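Local atomic coordinates of peptide ABC transporter permease (Staphylococcus hominis, PDB entry 6HZP), a protein that probably carries peptides and peptide-like prodrugs into the bacterial cell by proton-coupled transport, and binds 5-aminolevulinic acid. Residues Q336-L341 with S402-V407; V20-E25 with Y155-L160. All coordinates share one frame; numbering follows the deposited sequence.

Contact 1 (Q336-L341 with S402-V407). With FVT (5-azanyl-4-oxidanylidene-pentanoic acid), chain B.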
ATOM      1  N   GLN A 336      -1.297 -14.215   1.302  1.00 42.50           N
ATOM      2  CA  GLN A 336      -0.628 -12.926   1.059  1.00 41.53           C
ATOM      3  C   GLN A 336       0.638 -13.045   0.176  1.00 45.00           C
ATOM      4  O   GLN A 336       1.179 -12.007  -0.201  1.00 44.49           O
ATOM      5  CB  GLN A 336      -0.253 -12.248   2.402  1.00 41.93           C
ATOM      6  CG  GLN A 336      -1.416 -12.029   3.382  1.00 40.70           C
ATOM      7  CD  GLN A 336      -2.674 -11.537   2.708  1.00 51.90           C
ATOM      8  OE1 GLN A 336      -3.741 -12.164   2.793  1.00 44.56           O
ATOM      9  NE2 GLN A 336      -2.579 -10.400   2.023  1.00 45.51           N
ATOM     10  N   SER A 337       1.119 -14.278  -0.123  1.00 40.44           N
ATOM     11  CA  SER A 337       2.295 -14.522  -0.957  1.00 40.33           C
ATOM     12  C   SER A 337       1.951 -14.713  -2.442  1.00 45.78           C
ATOM     13  O   SER A 337       2.855 -14.605  -3.279  1.00 46.47           O
ATOM     14  CB  SER A 337       3.055 -15.747  -0.460  1.00 43.61           C
ATOM     15  OG  SER A 337       3.648 -15.494   0.802  1.00 52.32           O
ATOM     16  N   ILE A 338       0.662 -14.964  -2.780  1.00 42.18           N
ATOM     17  CA  ILE A 338       0.217 -15.188  -4.159  1.00 42.34           C
ATOM     18  C   ILE A 338       0.462 -13.939  -4.979  1.00 47.59           C
ATOM     19  O   ILE A 338       1.110 -14.022  -6.027  1.00 47.88           O
ATOM     20  CB  ILE A 338      -1.282 -15.625  -4.239  1.00 45.63           C
ATOM     21  CG1 ILE A 338      -1.530 -16.995  -3.550  1.00 45.23           C
ATOM     22  CG2 ILE A 338      -1.762 -15.677  -5.697  1.00 47.34           C
ATOM     23  CD1 ILE A 338      -2.933 -17.159  -3.027  1.00 49.16           C
ATOM     24  N   ASN A 339      -0.043 -12.780  -4.509  1.00 44.29           N
ATOM     25  CA  ASN A 339       0.128 -11.521  -5.238  1.00 43.83           C
ATOM     26  C   ASN A 339       1.616 -11.161  -5.496  1.00 48.50           C
ATOM     27  O   ASN A 339       1.966 -11.014  -6.663  1.00 48.18           O
ATOM     28  CB  ASN A 339      -0.627 -10.382  -4.560  1.00 44.40           C
ATOM     29  CG  ASN A 339      -0.578  -9.089  -5.339  1.00 61.50           C
ATOM     30  OD1 ASN A 339       0.396  -8.330  -5.252  1.00 52.74           O
ATOM     31  ND2 ASN A 339      -1.610  -8.812  -6.128  1.00 52.64           N
ATOM     32  N   PRO A 340       2.515 -11.038  -4.487  1.00 45.85           N
ATOM     33  CA  PRO A 340       3.923 -10.719  -4.800  1.00 46.00           C
ATOM     34  C   PRO A 340       4.646 -11.762  -5.662  1.00 52.56           C
ATOM     35  O   PRO A 340       5.497 -11.377  -6.458  1.00 53.73           O
ATOM     36  CB  PRO A 340       4.569 -10.575  -3.423  1.00 47.36           C
ATOM     37  CG  PRO A 340       3.707 -11.377  -2.507  1.00 51.12           C
ATOM     38  CD  PRO A 340       2.314 -11.176  -3.030  1.00 46.65           C
ATOM     39  N   LEU A 341       4.302 -13.065  -5.538  1.00 49.61           N
ATOM     40  CA  LEU A 341       4.918 -14.124  -6.351  1.00 49.83           C
ATOM     41  C   LEU A 341       4.610 -13.935  -7.836  1.00 52.88           C
ATOM     42  O   LEU A 341       5.526 -13.946  -8.646  1.00 52.88           O
ATOM     43  CB  LEU A 341       4.427 -15.513  -5.895  1.00 50.27           C
ATOM     44  CG  LEU A 341       4.896 -16.732  -6.718  1.00 54.93           C
ATOM     45  CD1 LEU A 341       6.411 -16.816  -6.768  1.00 54.29           C
ATOM     46  CD2 LEU A 341       4.301 -18.002  -6.153  1.00 55.86           C
ATOM     47  N   SER A 402      -9.118 -16.844  -7.353  1.00 47.69           N
ATOM     48  CA  SER A 402      -9.630 -15.484  -7.175  1.00 47.20           C
ATOM     49  C   SER A 402      -8.437 -14.499  -7.021  1.00 50.18           C
ATOM     50  O   SER A 402      -8.390 -13.507  -7.738  1.00 50.14           O
ATOM     51  CB  SER A 402     -10.569 -15.422  -5.973  1.00 50.96           C
ATOM     52  OG  SER A 402     -11.347 -14.238  -5.958  1.00 60.74           O
ATOM     53  N   TYR A 403      -7.443 -14.815  -6.152  1.00 45.57           N
ATOM     54  CA  TYR A 403      -6.236 -13.985  -5.979  1.00 44.09           C
ATOM     55  C   TYR A 403      -5.436 -13.880  -7.283  1.00 48.42           C
ATOM     56  O   TYR A 403      -4.847 -12.836  -7.552  1.00 47.91           O
ATOM     57  CB  TYR A 403      -5.289 -14.567  -4.904  1.00 44.48           C
ATOM     58  CG  TYR A 403      -5.680 -14.262  -3.477  1.00 45.21           C
ATOM     59  CD1 TYR A 403      -5.289 -13.073  -2.865  1.00 45.56           C
ATOM     60  CD2 TYR A 403      -6.323 -15.215  -2.692  1.00 46.06           C
ATOM     61  CE1 TYR A 403      -5.606 -12.806  -1.534  1.00 45.33           C
ATOM     62  CE2 TYR A 403      -6.641 -14.963  -1.361  1.00 46.72           C
ATOM     63  CZ  TYR A 403      -6.315 -13.742  -0.795  1.00 51.94           C
ATOM     64  OH  TYR A 403      -6.666 -13.528   0.514  1.00 48.12           O
ATOM     65  N   VAL A 404      -5.351 -14.984  -8.047  1.00 45.47           N
ATOM     66  CA  VAL A 404      -4.588 -15.016  -9.300  1.00 45.03           C
ATOM     67  C   VAL A 404      -5.245 -14.119 -10.381  1.00 50.83           C
ATOM     68  O   VAL A 404      -4.526 -13.418 -11.099  1.00 49.77           O
ATOM     69  CB  VAL A 404      -4.327 -16.471  -9.774  1.00 47.79           C
ATOM     70  CG1 VAL A 404      -3.812 -16.508 -11.214  1.00 48.19           C
ATOM     71  CG2 VAL A 404      -3.345 -17.164  -8.836  1.00 46.17           C
ATOM     72  N   ILE A 405      -6.593 -14.125 -10.485  1.00 48.49           N
ATOM     73  CA  ILE A 405      -7.289 -13.278 -11.457  1.00 49.11           C
ATOM     74  C   ILE A 405      -7.102 -11.799 -11.061  1.00 54.45           C
ATOM     75  O   ILE A 405      -6.971 -10.955 -11.944  1.00 55.35           O
ATOM     76  CB  ILE A 405      -8.792 -13.674 -11.617  1.00 52.73           C
ATOM     77  CG1 ILE A 405      -8.940 -15.108 -12.190  1.00 53.58           C
ATOM     78  CG2 ILE A 405      -9.528 -12.690 -12.535  1.00 53.36           C
ATOM     79  CD1 ILE A 405     -10.284 -15.793 -11.834  1.00 54.82           C
ATOM     80  N   CYS A 406      -7.049 -11.488  -9.757  1.00 51.49           N
ATOM     81  CA  CYS A 406      -6.872 -10.104  -9.320  1.00 51.86           C
ATOM     82  C   CYS A 406      -5.449  -9.599  -9.544  1.00 55.79           C
ATOM     83  O   CYS A 406      -5.295  -8.439  -9.924  1.00 55.74           O
ATOM     84  CB  CYS A 406      -7.319  -9.900  -7.875  1.00 52.00           C
ATOM     85  SG  CYS A 406      -7.712  -8.177  -7.476  1.00 56.13           S
ATOM     86  N   VAL A 407      -4.410 -10.443  -9.315  1.00 52.27           N
ATOM     87  CA  VAL A 407      -3.012 -10.034  -9.578  1.00 51.57           C
ATOM     88  C   VAL A 407      -2.775  -9.833 -11.102  1.00 55.83           C
ATOM     89  O   VAL A 407      -2.033  -8.926 -11.463  1.00 54.42           O
ATOM     90  CB  VAL A 407      -1.926 -10.934  -8.914  1.00 54.25           C
ATOM     91  CG1 VAL A 407      -1.883 -12.324  -9.520  1.00 54.35           C
ATOM     92  CG2 VAL A 407      -0.552 -10.283  -9.002  1.00 53.54           C
TER
HETATM   93  C1  FVT B 501       0.862  -7.004  -1.507  1.00 91.94           C
HETATM   94  C3  FVT B 501       2.360  -6.085  -3.292  1.00 94.23           C
HETATM   95  O2  FVT B 501       1.695  -5.778  -4.260  1.00 95.24           O
HETATM   96  C4  FVT B 501       3.573  -5.276  -2.874  1.00 94.02           C
HETATM   97  N   FVT B 501       4.184  -4.503  -3.942  1.00 94.25           N
HETATM   98  C   FVT B 501       2.010  -7.290  -2.458  1.00 92.52           C
HETATM   99  C2  FVT B 501       0.080  -8.228  -1.121  1.00 92.37           C
HETATM  100  O   FVT B 501      -1.061  -8.428  -1.495  1.00 92.36           O
HETATM  101  O1  FVT B 501       0.733  -9.044  -0.331  1.00 92.79           O
HETATM  102  O   HOH W   1      -4.109 -10.522  -5.746  1.00 56.94           O
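Ile338 faces Tyr403 and Asn339 faces Val407 where helices 335-355 and 397-423 run in roughly the same direction. The local axes diverge by 32° and approach to 9.3 Å, while the CA atoms of Asn339 and Val407 come within 5.6 Å. Pro340 kinks the first helix, because its nitrogen cannot bond back to the preceding turn.

Ile338 makes the apolar half of the contact. Its CG2 methyl meets Tyr403 CB at 3.8 Å and also touches CG2 of Val404, while CD1 reaches the start of the tyrosine ring obliquely. The ring leads off toward its own anchor, with the hydroxyl hydrogen-bonded to the carbonyl of Gly305.

Asn339 supplies the polar half. With CG anti to the backbone N (chi1 -175°), its amide is carried between the neighbouring helix and the ligand. ND2 lies 3.4 Å from Val407 CG2, donates to Glu410 OE1, and gives a 3.1 Å hydrogen bond to a water that in turn donates to Tyr403 O at 3.0 Å. These two bonds probably fix the rotation of the amide; OD1 then faces the ligand, 3.0 Å from its keto oxygen O2, a close approach of two acceptors and not a bond.

This is one wall of the substrate pocket of an MFS-fold POT transporter: a proline-kinked helix presents Gln336, Asn339 and Pro340 to 5-aminolevulinic acid, and the next helix but one backs it.

Contact 2 (V20-E25 with Y155-L160). With FVT (5-azanyl-4-oxidanylidene-pentanoic acid), chain B.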
ATOM      1  N   VAL A  20      22.701  -0.712  -1.183  1.00 47.01           N
ATOM      2  CA  VAL A  20      22.454  -0.440   0.244  1.00 46.58           C
ATOM      3  C   VAL A  20      20.931  -0.345   0.503  1.00 50.49           C
ATOM      4  O   VAL A  20      20.427  -0.970   1.439  1.00 49.38           O
ATOM      5  CB  VAL A  20      23.190   0.840   0.748  1.00 50.24           C
ATOM      6  CG1 VAL A  20      22.799   1.182   2.188  1.00 49.64           C
ATOM      7  CG2 VAL A  20      24.702   0.692   0.640  1.00 51.24           C
ATOM      8  N   LEU A  21      20.209   0.416  -0.348  1.00 47.24           N
ATOM      9  CA  LEU A  21      18.761   0.626  -0.208  1.00 45.55           C
ATOM     10  C   LEU A  21      17.928  -0.601  -0.615  1.00 46.47           C
ATOM     11  O   LEU A  21      16.854  -0.800  -0.052  1.00 44.94           O
ATOM     12  CB  LEU A  21      18.313   1.893  -0.955  1.00 45.62           C
ATOM     13  CG  LEU A  21      19.041   3.189  -0.534  1.00 51.51           C
ATOM     14  CD1 LEU A  21      18.621   4.345  -1.385  1.00 51.96           C
ATOM     15  CD2 LEU A  21      18.822   3.517   0.941  1.00 53.52           C
ATOM     16  N   PHE A  22      18.429  -1.456  -1.534  1.00 42.48           N
ATOM     17  CA  PHE A  22      17.735  -2.713  -1.875  1.00 40.93           C
ATOM     18  C   PHE A  22      17.652  -3.569  -0.600  1.00 44.05           C
ATOM     19  O   PHE A  22      16.581  -4.081  -0.278  1.00 43.65           O
ATOM     20  CB  PHE A  22      18.489  -3.486  -2.983  1.00 42.63           C
ATOM     21  CG  PHE A  22      17.819  -4.760  -3.461  1.00 43.04           C
ATOM     22  CD1 PHE A  22      17.933  -5.942  -2.735  1.00 45.25           C
ATOM     23  CD2 PHE A  22      17.147  -4.799  -4.678  1.00 43.91           C
ATOM     24  CE1 PHE A  22      17.323  -7.115  -3.179  1.00 45.32           C
ATOM     25  CE2 PHE A  22      16.536  -5.978  -5.118  1.00 45.72           C
ATOM     26  CZ  PHE A  22      16.632  -7.127  -4.368  1.00 43.74           C
ATOM     27  N   PHE A  23      18.786  -3.698   0.127  1.00 40.40           N
ATOM     28  CA  PHE A  23      18.872  -4.472   1.371  1.00 40.56           C
ATOM     29  C   PHE A  23      17.976  -3.882   2.482  1.00 45.95           C
ATOM     30  O   PHE A  23      17.286  -4.626   3.172  1.00 45.56           O
ATOM     31  CB  PHE A  23      20.329  -4.526   1.845  1.00 43.19           C
ATOM     32  CG  PHE A  23      20.650  -5.570   2.887  1.00 44.27           C
ATOM     33  CD1 PHE A  23      20.556  -5.275   4.241  1.00 47.10           C
ATOM     34  CD2 PHE A  23      21.168  -6.804   2.520  1.00 45.56           C
ATOM     35  CE1 PHE A  23      20.936  -6.211   5.205  1.00 48.53           C
ATOM     36  CE2 PHE A  23      21.524  -7.748   3.485  1.00 48.73           C
ATOM     37  CZ  PHE A  23      21.413  -7.445   4.821  1.00 47.18           C
ATOM     38  N   VAL A  24      17.964  -2.549   2.626  1.00 43.14           N
ATOM     39  CA  VAL A  24      17.146  -1.842   3.630  1.00 41.69           C
ATOM     40  C   VAL A  24      15.643  -2.005   3.323  1.00 45.40           C
ATOM     41  O   VAL A  24      14.865  -2.341   4.223  1.00 45.24           O
ATOM     42  CB  VAL A  24      17.550  -0.341   3.691  1.00 44.75           C
ATOM     43  CG1 VAL A  24      16.599   0.463   4.573  1.00 43.80           C
ATOM     44  CG2 VAL A  24      18.992  -0.178   4.162  1.00 45.62           C
ATOM     45  N   GLU A  25      15.234  -1.734   2.063  1.00 41.40           N
ATOM     46  CA  GLU A  25      13.835  -1.849   1.647  1.00 40.30           C
ATOM     47  C   GLU A  25      13.334  -3.307   1.678  1.00 43.47           C
ATOM     48  O   GLU A  25      12.169  -3.525   2.013  1.00 42.34           O
ATOM     49  CB  GLU A  25      13.601  -1.181   0.273  1.00 41.49           C
ATOM     50  CG  GLU A  25      12.135  -1.055  -0.142  1.00 52.61           C
ATOM     51  CD  GLU A  25      11.215  -0.197   0.717  1.00 76.57           C
ATOM     52  OE1 GLU A  25       9.996  -0.183   0.430  1.00 78.01           O
ATOM     53  OE2 GLU A  25      11.696   0.464   1.667  1.00 67.80           O
ATOM     54  N   TYR A 155      12.027  -2.097  -6.709  1.00 50.15           N
ATOM     55  CA  TYR A 155      10.721  -2.671  -6.378  1.00 49.50           C
ATOM     56  C   TYR A 155      10.706  -4.212  -6.382  1.00 53.10           C
ATOM     57  O   TYR A 155       9.712  -4.799  -5.957  1.00 52.79           O
ATOM     58  CB  TYR A 155       9.628  -2.072  -7.270  1.00 51.67           C
ATOM     59  CG  TYR A 155       9.493  -0.572  -7.085  1.00 55.35           C
ATOM     60  CD1 TYR A 155       9.307  -0.017  -5.821  1.00 57.80           C
ATOM     61  CD2 TYR A 155       9.503   0.290  -8.175  1.00 57.02           C
ATOM     62  CE1 TYR A 155       9.194   1.359  -5.641  1.00 59.46           C
ATOM     63  CE2 TYR A 155       9.371   1.670  -8.009  1.00 58.55           C
ATOM     64  CZ  TYR A 155       9.204   2.199  -6.740  1.00 68.20           C
ATOM     65  OH  TYR A 155       9.062   3.561  -6.572  1.00 73.48           O
ATOM     66  N   MET A 156      11.810  -4.872  -6.778  1.00 49.68           N
ATOM     67  CA  MET A 156      11.948  -6.326  -6.641  1.00 48.59           C
ATOM     68  C   MET A 156      12.111  -6.626  -5.152  1.00 49.79           C
ATOM     69  O   MET A 156      11.536  -7.595  -4.677  1.00 49.65           O
ATOM     70  CB  MET A 156      13.174  -6.878  -7.385  1.00 51.90           C
ATOM     71  CG  MET A 156      12.862  -7.470  -8.715  1.00 56.78           C
ATOM     72  SD  MET A 156      14.374  -7.837  -9.640  1.00 63.17           S
ATOM     73  CE  MET A 156      15.257  -8.844  -8.437  1.00 59.55           C
ATOM     74  N   SER A 157      12.900  -5.804  -4.422  1.00 45.03           N
ATOM     75  CA  SER A 157      13.112  -5.972  -2.980  1.00 44.61           C
ATOM     76  C   SER A 157      11.789  -5.909  -2.209  1.00 48.91           C
ATOM     77  O   SER A 157      11.601  -6.662  -1.250  1.00 48.27           O
ATOM     78  CB  SER A 157      14.086  -4.925  -2.438  1.00 47.54           C
ATOM     79  OG  SER A 157      13.535  -3.622  -2.352  1.00 52.88           O
ATOM     80  N   VAL A 158      10.855  -5.050  -2.675  1.00 45.82           N
ATOM     81  CA  VAL A 158       9.526  -4.891  -2.089  1.00 45.02           C
ATOM     82  C   VAL A 158       8.742  -6.211  -2.238  1.00 49.63           C
ATOM     83  O   VAL A 158       8.211  -6.717  -1.251  1.00 49.90           O
ATOM     84  CB  VAL A 158       8.761  -3.692  -2.724  1.00 48.36           C
ATOM     85  CG1 VAL A 158       7.323  -3.621  -2.217  1.00 48.03           C
ATOM     86  CG2 VAL A 158       9.484  -2.370  -2.476  1.00 48.31           C
ATOM     87  N   ASN A 159       8.689  -6.769  -3.457  1.00 45.96           N
ATOM     88  CA  ASN A 159       7.965  -8.018  -3.704  1.00 45.82           C
ATOM     89  C   ASN A 159       8.667  -9.246  -3.127  1.00 48.84           C
ATOM     90  O   ASN A 159       7.976 -10.195  -2.768  1.00 48.31           O
ATOM     91  CB  ASN A 159       7.661  -8.201  -5.190  1.00 46.80           C
ATOM     92  CG  ASN A 159       6.675  -7.176  -5.692  1.00 59.08           C
ATOM     93  OD1 ASN A 159       5.552  -7.064  -5.173  1.00 53.68           O
ATOM     94  ND2 ASN A 159       7.064  -6.386  -6.692  1.00 43.51           N
ATOM     95  N   LEU A 160      10.012  -9.226  -3.001  1.00 44.54           N
ATOM     96  CA  LEU A 160      10.757 -10.346  -2.408  1.00 44.14           C
ATOM     97  C   LEU A 160      10.474 -10.477  -0.904  1.00 46.65           C
ATOM     98  O   LEU A 160      10.299 -11.595  -0.428  1.00 46.86           O
ATOM     99  CB  LEU A 160      12.270 -10.233  -2.664  1.00 44.64           C
ATOM    100  CG  LEU A 160      12.716 -10.606  -4.076  1.00 49.12           C
ATOM    101  CD1 LEU A 160      14.084 -10.041  -4.373  1.00 49.17           C
ATOM    102  CD2 LEU A 160      12.700 -12.124  -4.276  1.00 51.98           C
TER
HETATM  103  C1  FVT B 501       0.862  -7.004  -1.507  1.00 91.94           C
HETATM  104  C3  FVT B 501       2.360  -6.085  -3.292  1.00 94.23           C
HETATM  105  O2  FVT B 501       1.695  -5.778  -4.260  1.00 95.24           O
HETATM  106  C4  FVT B 501       3.573  -5.276  -2.874  1.00 94.02           C
HETATM  107  N   FVT B 501       4.184  -4.503  -3.942  1.00 94.25           N
HETATM  108  C   FVT B 501       2.010  -7.290  -2.458  1.00 92.52           C
HETATM  109  C2  FVT B 501       0.080  -8.228  -1.121  1.00 92.37           C
HETATM  110  O   FVT B 501      -1.061  -8.428  -1.495  1.00 92.36           O
HETATM  111  O1  FVT B 501       0.733  -9.044  -0.331  1.00 92.79           O
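The aromatic ring of Phe22 lies flat against Ser157, whose CB stands over the middle of one ring face, 3.6 Å from the centroid and only 5° off the normal. This is a clean CH-pi contact. The chi1 of Phe22, -177°, turns the ring away from its backbone nitrogen and out over the small serine. The far end of the ring runs on to Leu160, with CZ 3.9 Å from CD1 and the two side chains meeting at a slant; CE2 looks toward Met156 CB more loosely. The same serine CB also presses on the backbone, 3.4 Å from Phe22 O. Such a small residue at the crossing suits the local axes, which come within 8.5 Å at an angle of 23°.

Ser157 OG turns back to the carbonyl of Phe154 on its own helix, and to Glu25 it offers only a packing contact, 3.6 Å from CB. Glu25 in turn lies alongside Val158, both pointing the same way. A bend in the middle of its chain lays it against the valine, and OE1 rests 3.7 Å from Val158 CG2. OE1 also makes a long, weak ion pair with Arg29, while OE2 lies close to OE1 of Glu28, a second carboxylate. Glu25, Glu28 and Arg29 belong to the ExxER motif characteristic of POT transporters, implicated in proton coupling, so this helix pair packs that motif directly behind the pocket residue Val158, next to Asn159 in sequence.

How the contacts relate
The two contacts border different parts of one ligand, although their centres are 19 Å apart. Contact 1 lies by the carboxylate and keto groups of 5-aminolevulinic acid, whereas contact 2 serves the amino end: FVT N donates to Asn159 OD1 at 3.2 Å, and Val158 CG1 stands 3.7 Å from that nitrogen. Val158 thus touches the ligand with one methyl and Glu25 with the other. The pair also meets without the ligand, since Pro340 CB packs 3.5 Å from Asn159 O, joining 336-341 to 155-160. Contact 2 closes in the chain before contact 1 opens, and helix 147-174 from the chain's first half faces helix 335-355 from its second, consistent with an MFS fold.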